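Local structure of mandelate racemase / muconate lactonizing enzyme (Burkholderia pseudomallei, 2POD) at residues Y120-G125 and E347-F352; T325-L330 and G355-L360. The protein is of unknown function but belongs to the mandelate racemase/muconate lactonizing enzyme group of the enolase superfamily and may act as a lyase. All coordinates share one frame; numbering follows the deposited sequence.

Interaction 1 (Y120-G125 and E347-F352); sequences YNTCAG and ESVRAF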
ATOM      1  N   TYR B 120      36.092  15.145   0.506  1.00 43.51           N
ATOM      2  CA  TYR B 120      35.481  16.351  -0.037  1.00 43.63           C
ATOM      3  C   TYR B 120      35.562  17.459   0.993  1.00 45.07           C
ATOM      4  O   TYR B 120      35.558  17.192   2.198  1.00 47.57           O
ATOM      5  CB  TYR B 120      34.026  16.109  -0.482  1.00 44.12           C
ATOM      6  CG  TYR B 120      32.976  16.014   0.609  1.00 42.78           C
ATOM      7  CD1 TYR B 120      32.225  17.132   0.991  1.00 40.04           C
ATOM      8  CD2 TYR B 120      32.709  14.798   1.241  1.00 39.96           C
ATOM      9  CE1 TYR B 120      31.255  17.045   1.994  1.00 44.01           C
ATOM     10  CE2 TYR B 120      31.731  14.697   2.236  1.00 38.56           C
ATOM     11  CZ  TYR B 120      31.015  15.825   2.611  1.00 45.85           C
ATOM     12  OH  TYR B 120      30.047  15.732   3.586  1.00 41.96           O
ATOM     13  N   ASN B 121      35.636  18.699   0.519  1.00 48.69           N
ATOM     14  CA  ASN B 121      35.845  19.834   1.412  1.00 49.41           C
ATOM     15  C   ASN B 121      34.566  20.567   1.741  1.00 49.48           C
ATOM     16  O   ASN B 121      33.920  21.147   0.870  1.00 51.15           O
ATOM     17  CB  ASN B 121      36.902  20.801   0.875  1.00 51.25           C
ATOM     18  CG  ASN B 121      37.480  21.687   1.966  1.00 50.84           C
ATOM     19  OD1 ASN B 121      38.268  21.234   2.797  1.00 48.52           O
ATOM     20  ND2 ASN B 121      37.075  22.952   1.981  1.00 45.29           N
ATOM     21  N   THR B 122      34.196  20.526   3.013  1.00 50.31           N
ATOM     22  CA  THR B 122      33.121  21.360   3.515  1.00 50.35           C
ATOM     23  C   THR B 122      33.666  22.778   3.704  1.00 53.65           C
ATOM     24  O   THR B 122      34.503  23.025   4.579  1.00 50.71           O
ATOM     25  CB  THR B 122      32.534  20.758   4.810  1.00 52.61           C
ATOM     26  OG1 THR B 122      31.905  19.514   4.491  1.00 51.20           O
ATOM     27  CG2 THR B 122      31.507  21.674   5.461  1.00 47.14           C
ATOM     28  N   CYS B 123      33.192  23.694   2.862  1.00 53.85           N
ATOM     29  CA  CYS B 123      33.725  25.051   2.769  1.00 55.00           C
ATOM     30  C   CYS B 123      33.272  25.943   3.929  1.00 58.16           C
ATOM     31  O   CYS B 123      32.568  26.935   3.727  1.00 55.43           O
ATOM     32  CB  CYS B 123      33.341  25.680   1.424  1.00 52.18           C
ATOM     33  SG  CYS B 123      33.900  24.751  -0.028  1.00 60.63           S
ATOM     34  N   ALA B 124      33.670  25.565   5.143  1.00 64.58           N
ATOM     35  CA  ALA B 124      33.515  26.395   6.337  1.00 68.16           C
ATOM     36  C   ALA B 124      34.747  27.270   6.538  1.00 73.75           C
ATOM     37  O   ALA B 124      35.853  26.909   6.116  1.00 74.21           O
ATOM     38  CB  ALA B 124      33.291  25.517   7.558  1.00 65.60           C
ATOM     39  N   GLY B 125      34.551  28.417   7.184  1.00 78.64           N
ATOM     40  CA  GLY B 125      35.661  29.218   7.697  1.00 83.31           C
ATOM     41  C   GLY B 125      36.216  28.677   9.006  1.00 87.39           C
ATOM     42  O   GLY B 125      35.565  27.854   9.662  1.00 86.15           O
ATOM     43  N   GLU B 347      34.024  13.374   4.598  1.00 52.08           N
ATOM     44  CA  GLU B 347      34.046  14.812   4.904  1.00 52.41           C
ATOM     45  C   GLU B 347      35.326  15.221   5.631  1.00 52.06           C
ATOM     46  O   GLU B 347      35.734  14.570   6.591  1.00 50.59           O
ATOM     47  CB  GLU B 347      32.820  15.187   5.743  1.00 49.44           C
ATOM     48  CG  GLU B 347      32.665  16.674   6.052  1.00 51.67           C
ATOM     49  CD  GLU B 347      31.235  17.063   6.414  1.00 64.51           C
ATOM     50  OE1 GLU B 347      30.335  16.202   6.325  1.00 65.31           O
ATOM     51  OE2 GLU B 347      31.005  18.239   6.773  1.00 67.47           O
ATOM     52  N   SER B 348      35.957  16.283   5.142  1.00 49.47           N
ATOM     53  CA  SER B 348      36.998  16.981   5.884  1.00 49.76           C
ATOM     54  C   SER B 348      36.938  18.480   5.600  1.00 52.14           C
ATOM     55  O   SER B 348      36.380  18.909   4.581  1.00 52.00           O
ATOM     56  CB  SER B 348      38.376  16.423   5.522  1.00 49.98           C
ATOM     57  OG  SER B 348      38.763  16.815   4.211  1.00 46.33           O
ATOM     58  N   VAL B 349      37.500  19.270   6.513  1.00 51.00           N
ATOM     59  CA  VAL B 349      37.555  20.727   6.373  1.00 50.97           C
ATOM     60  C   VAL B 349      39.015  21.182   6.466  1.00 51.20           C
ATOM     61  O   VAL B 349      39.649  21.014   7.504  1.00 50.33           O
ATOM     62  CB  VAL B 349      36.712  21.431   7.471  1.00 50.64           C
ATOM     63  CG1 VAL B 349      36.649  22.933   7.231  1.00 54.17           C
ATOM     64  CG2 VAL B 349      35.310  20.871   7.506  1.00 52.97           C
ATOM     65  N   ARG B 350      39.540  21.748   5.381  1.00 50.90           N
ATOM     66  CA  ARG B 350      40.968  22.072   5.292  1.00 53.87           C
ATOM     67  C   ARG B 350      41.433  23.151   6.271  1.00 56.85           C
ATOM     68  O   ARG B 350      42.544  23.074   6.797  1.00 52.36           O
ATOM     69  CB  ARG B 350      41.402  22.367   3.850  1.00 53.63           C
ATOM     70  CG  ARG B 350      40.682  23.529   3.189  1.00 53.54           C
ATOM     71  CD  ARG B 350      41.148  23.739   1.767  1.00 53.72           C
ATOM     72  NE  ARG B 350      40.631  25.001   1.243  1.00 54.09           N
ATOM     73  CZ  ARG B 350      41.067  25.603   0.140  1.00 55.17           C
ATOM     74  NH1 ARG B 350      42.036  25.062  -0.586  1.00 43.61           N
ATOM     75  NH2 ARG B 350      40.527  26.753  -0.235  1.00 54.96           N
ATOM     76  N   ALA B 351      40.555  24.117   6.548  1.00 59.15           N
ATOM     77  CA  ALA B 351      40.765  25.118   7.605  1.00 61.66           C
ATOM     78  C   ALA B 351      40.854  24.524   9.015  1.00 63.67           C
ATOM     79  O   ALA B 351      41.298  25.193   9.951  1.00 65.65           O
ATOM     80  CB  ALA B 351      39.668  26.175   7.552  1.00 59.49           C
ATOM     81  N   PHE B 352      40.425  23.274   9.162  1.00 64.82           N
ATOM     82  CA  PHE B 352      40.427  22.607  10.456  1.00 65.74           C
ATOM     83  C   PHE B 352      41.699  21.768  10.598  1.00 64.64           C
ATOM     84  O   PHE B 352      42.450  21.941  11.564  1.00 61.19           O
ATOM     85  CB  PHE B 352      39.178  21.726  10.616  1.00 67.24           C
ATOM     86  CG  PHE B 352      37.913  22.479  10.975  1.00 69.16           C
ATOM     87  CD1 PHE B 352      37.737  23.824  10.641  1.00 63.40           C
ATOM     88  CD2 PHE B 352      36.875  21.816  11.632  1.00 73.38           C
ATOM     89  CE1 PHE B 352      36.562  24.497  10.973  1.00 63.62           C
ATOM     90  CE2 PHE B 352      35.692  22.483  11.965  1.00 70.28           C
ATOM     91  CZ  PHE B 352      35.538  23.827  11.633  1.00 65.35           C
TER
HETATM   92  O   HOH W   1      37.825  24.769   4.729  1.00 52.22           O
HETATM   93  O   HOH W   2      39.418  18.876   2.623  1.00 53.12           O
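Gly125 O sits at the edge of the Phe352 ring, in its plane and 3.7 Å from CE1, while one face of that ring carries Val349 CG1 of its own segment, set toward the rim. Tyr120 presents a second ring: Glu347 CA comes obliquely to CE2, and ring and carboxylate planes are turned 44° apart. Trp244 meets this ring edge-to-face.

This is where the enolase-superfamily barrel closes: the first barrel strand, 117-122, runs parallel to the last, 346-348. Two backbone bonds join them, Ser348 N to Tyr120 O and Thr122 N to Ser348 O, so both N and O of Ser348 face strand 117-122. Asn121 CA adds a CA-H...O contact to the same Ser348 O.

The Glu347 chain is extended, with CG anti to the backbone N (chi1 -176°), and its carboxylate ends between two side chains. Thr122 OG1 donates to OE2 at 2.8 Å, coming from well above the carboxylate plane. Tyr120 OH stands 2.8 Å from OE1 and is hydrogen-bonded to Lys176.

Asn121 reaches past the strand end to helix 350-356, where its OD1 takes the N-H of Arg350 at 2.9 Å on a lone pair in the carbonyl plane. The Arg350 side chain crosses that of Asn121 at about a right angle, CG lying 3.4 Å from OD1; its guanidinium goes on to salt bridges with Asp152 and Asp166. Further along, Val349 CG1 packs on Ala124 CB at 4.2 Å. Ser348 OG bonds to Thr119 OG1, and to a water that donates to Asn121 OD1 at 2.6 Å.

Interaction 2 (T325-L330 and G355-L360); sequences TGPVVL and GWYRDL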
ATOM      1  N   THR B 325      33.849  18.773  12.454  1.00 53.41           N
ATOM      2  CA  THR B 325      33.840  18.965  13.907  1.00 53.76           C
ATOM      3  C   THR B 325      35.239  18.806  14.501  1.00 52.62           C
ATOM      4  O   THR B 325      36.183  19.398  13.990  1.00 56.03           O
ATOM      5  CB  THR B 325      32.796  18.076  14.630  1.00 54.34           C
ATOM      6  OG1 THR B 325      33.030  16.699  14.316  1.00 55.84           O
ATOM      7  CG2 THR B 325      31.377  18.456  14.217  1.00 59.98           C
ATOM      8  N   GLY B 326      35.373  18.026  15.570  1.00 51.15           N
ATOM      9  CA  GLY B 326      36.672  17.836  16.214  1.00 54.18           C
ATOM     10  C   GLY B 326      37.571  16.811  15.532  1.00 52.90           C
ATOM     11  O   GLY B 326      37.102  16.046  14.683  1.00 53.85           O
ATOM     12  N   PRO B 327      38.877  16.799  15.891  1.00 49.22           N
ATOM     13  CA  PRO B 327      39.866  15.916  15.262  1.00 44.20           C
ATOM     14  C   PRO B 327      39.672  14.422  15.524  1.00 43.29           C
ATOM     15  O   PRO B 327      40.023  13.605  14.667  1.00 43.90           O
ATOM     16  CB  PRO B 327      41.195  16.393  15.866  1.00 45.39           C
ATOM     17  CG  PRO B 327      40.820  17.021  17.149  1.00 42.42           C
ATOM     18  CD  PRO B 327      39.504  17.677  16.897  1.00 43.26           C
ATOM     19  N   VAL B 328      39.130  14.067  16.689  1.00 42.38           N
ATOM     20  CA  VAL B 328      38.966  12.660  17.059  1.00 43.36           C
ATOM     21  C   VAL B 328      37.843  12.026  16.247  1.00 44.86           C
ATOM     22  O   VAL B 328      37.973  10.887  15.784  1.00 44.10           O
ATOM     23  CB  VAL B 328      38.742  12.477  18.582  1.00 45.28           C
ATOM     24  CG1 VAL B 328      38.241  11.071  18.927  1.00 38.73           C
ATOM     25  CG2 VAL B 328      40.006  12.788  19.334  1.00 32.18           C
ATOM     26  N   VAL B 329      36.767  12.791  16.052  1.00 46.40           N
ATOM     27  CA  VAL B 329      35.659  12.394  15.173  1.00 48.57           C
ATOM     28  C   VAL B 329      36.112  12.185  13.726  1.00 49.61           C
ATOM     29  O   VAL B 329      35.759  11.178  13.117  1.00 53.36           O
ATOM     30  CB  VAL B 329      34.436  13.357  15.307  1.00 45.93           C
ATOM     31  CG1 VAL B 329      33.509  13.293  14.100  1.00 44.06           C
ATOM     32  CG2 VAL B 329      33.665  13.022  16.558  1.00 38.37           C
ATOM     33  N   LEU B 330      36.934  13.100  13.208  1.00 47.79           N
ATOM     34  CA  LEU B 330      37.485  12.992  11.846  1.00 48.88           C
ATOM     35  C   LEU B 330      38.328  11.730  11.662  1.00 46.24           C
ATOM     36  O   LEU B 330      38.360  11.145  10.585  1.00 46.99           O
ATOM     37  CB  LEU B 330      38.328  14.234  11.506  1.00 46.02           C
ATOM     38  CG  LEU B 330      38.664  14.665  10.064  1.00 53.44           C
ATOM     39  CD1 LEU B 330      40.145  14.684   9.791  1.00 45.55           C
ATOM     40  CD2 LEU B 330      37.928  13.946   8.937  1.00 49.68           C
ATOM     41  N   GLY B 355      44.599  23.821  10.104  1.00 66.09           N
ATOM     42  CA  GLY B 355      44.477  24.876  11.101  1.00 64.24           C
ATOM     43  C   GLY B 355      44.477  24.362  12.527  1.00 64.08           C
ATOM     44  O   GLY B 355      45.466  23.786  12.985  1.00 66.05           O
ATOM     45  N   TRP B 356      43.355  24.562  13.220  1.00 61.89           N
ATOM     46  CA  TRP B 356      43.289  24.449  14.677  1.00 62.14           C
ATOM     47  C   TRP B 356      43.370  23.041  15.275  1.00 63.00           C
ATOM     48  O   TRP B 356      43.451  22.900  16.499  1.00 62.28           O
ATOM     49  CB  TRP B 356      42.076  25.206  15.233  1.00 64.00           C
ATOM     50  CG  TRP B 356      40.719  24.655  14.840  1.00 63.20           C
ATOM     51  CD1 TRP B 356      39.975  25.012  13.751  1.00 62.66           C
ATOM     52  CD2 TRP B 356      39.941  23.678  15.552  1.00 58.66           C
ATOM     53  NE1 TRP B 356      38.792  24.312  13.734  1.00 61.95           N
ATOM     54  CE2 TRP B 356      38.745  23.486  14.826  1.00 60.01           C
ATOM     55  CE3 TRP B 356      40.144  22.937  16.725  1.00 62.17           C
ATOM     56  CZ2 TRP B 356      37.751  22.589  15.236  1.00 62.38           C
ATOM     57  CZ3 TRP B 356      39.151  22.046  17.135  1.00 64.30           C
ATOM     58  CH2 TRP B 356      37.974  21.880  16.389  1.00 60.80           C
ATOM     59  N   TYR B 357      43.353  22.014  14.423  1.00 66.24           N
ATOM     60  CA  TYR B 357      43.515  20.617  14.862  1.00 68.16           C
ATOM     61  C   TYR B 357      44.948  20.350  15.329  1.00 69.56           C
ATOM     62  O   TYR B 357      45.174  19.531  16.229  1.00 70.20           O
ATOM     63  CB  TYR B 357      43.209  19.637  13.719  1.00 66.99           C
ATOM     64  CG  TYR B 357      41.751  19.359  13.384  1.00 66.54           C
ATOM     65  CD1 TYR B 357      41.427  18.405  12.418  1.00 64.87           C
ATOM     66  CD2 TYR B 357      40.706  20.031  14.014  1.00 67.62           C
ATOM     67  CE1 TYR B 357      40.112  18.132  12.078  1.00 63.93           C
ATOM     68  CE2 TYR B 357      39.381  19.759  13.687  1.00 68.46           C
ATOM     69  CZ  TYR B 357      39.093  18.806  12.715  1.00 70.79           C
ATOM     70  OH  TYR B 357      37.787  18.526  12.369  1.00 60.93           O
ATOM     71  N   ARG B 358      45.903  21.049  14.708  1.00 70.27           N
ATOM     72  CA  ARG B 358      47.316  20.649  14.685  1.00 72.07           C
ATOM     73  C   ARG B 358      47.980  20.675  16.061  1.00 71.97           C
ATOM     74  O   ARG B 358      48.887  19.885  16.334  1.00 74.68           O
ATOM     75  CB  ARG B 358      48.107  21.528  13.712  1.00 72.53           C
ATOM     76  CG  ARG B 358      47.731  21.357  12.248  1.00 75.86           C
ATOM     77  CD  ARG B 358      48.970  21.258  11.366  1.00 86.79           C
ATOM     78  NE  ARG B 358      48.757  20.367  10.226  1.00 97.16           N
ATOM     79  CZ  ARG B 358      48.922  19.043  10.249  1.00 99.60           C
ATOM     80  NH1 ARG B 358      49.312  18.423  11.357  1.00 96.17           N
ATOM     81  NH2 ARG B 358      48.694  18.335   9.151  1.00101.97           N
ATOM     82  N   ASP B 359      47.509  21.574  16.921  1.00 71.52           N
ATOM     83  CA  ASP B 359      48.105  21.801  18.237  1.00 72.19           C
ATOM     84  C   ASP B 359      47.634  20.782  19.263  1.00 69.46           C
ATOM     85  O   ASP B 359      48.291  20.573  20.288  1.00 70.16           O
ATOM     86  CB  ASP B 359      47.778  23.215  18.730  1.00 73.57           C
ATOM     87  CG  ASP B 359      47.743  24.229  17.600  1.00 84.53           C
ATOM     88  OD1 ASP B 359      46.652  24.428  17.016  1.00 85.22           O
ATOM     89  OD2 ASP B 359      48.807  24.812  17.289  1.00 84.82           O
ATOM     90  N   LEU B 360      46.495  20.153  18.985  1.00 66.07           N
ATOM     91  CA  LEU B 360      45.703  19.504  20.028  1.00 58.57           C
ATOM     92  C   LEU B 360      45.998  18.019  20.171  1.00 55.02           C
ATOM     93  O   LEU B 360      45.810  17.448  21.252  1.00 56.05           O
ATOM     94  CB  LEU B 360      44.203  19.717  19.803  1.00 59.63           C
ATOM     95  CG  LEU B 360      43.678  21.073  19.328  1.00 59.01           C
ATOM     96  CD1 LEU B 360      42.187  20.983  19.088  1.00 67.81           C
ATOM     97  CD2 LEU B 360      43.997  22.200  20.299  1.00 67.02           C
TER
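Pro327 lies over one face of the Tyr357 ring. Its CA stands above the ring centre, 3.8 Å from the plane, and CB makes a CH-pi contact, 4.0 Å from the centroid and only 13° off the normal. CD leans to the other part of the ring, 3.8 Å from CE2, so the proline spans the aromatic surface while the two side chains cross obliquely. With CG anti to the carbonyl carbon (chi1 -78°), the tyrosine ring starts toward helix 327-339 and lies against Pro327.

At the rim of the ring the partners change. Leu330 CD1 meets CE1 at 4.1 Å, close to the ring plane, with its side chain about perpendicular to the tyrosine. Thr325 O is also in the plane, beside the hydroxyl. The hydrogen bond modelled from Tyr357 OH to Thr325 O, at 2.4 Å, is doubtfully short; Asp323 OD2 is a second partner of the hydroxyl.

In the barrel, helix 327-339 belongs to the beta-alpha-beta unit that connects strand 319-321 to the last strand, 346-348. Gly326 is its N-cap; with Pro327 against its face, the ring of Tyr357 lies on the first residue of the helix. Glu35, on strand 31-37 of the N-terminal domain, accepts the N-H groups of Val328 and Val329 in this first turn.

Trp356 packs beside the tyrosine. Tyr357 CD2 lies over one face of the indole toward its rim, and Trp356 CH2 is at the tyrosine's edge. The far end of the indole reaches Thr325, CZ2 coming 3.8 Å from the carbonyl O, while Phe16 stacks on the same tryptophan.

The segments alternate along the chain, 120-125, 325-330, 347-352, 355-360, and the centres of the two interactions are about 12 Å apart. Helix 350-356 serves both: Phe352 O and Tyr357 N, 3.0 Å apart, probably form a hydrogen bond. Phe352 CD2 also lies 3.4 Å from Thr325 O, the carbonyl that Tyr357 addresses in interaction 2, and Glu347 O packs against Leu330 CD2 at 3.3 Å. Interaction 1 is nearer the metal: the Glu347 side chain is about 5 Å from the sodium ion bound at Glu220, Glu246 and Glu272, whereas that of Thr325 is about 8 Å away.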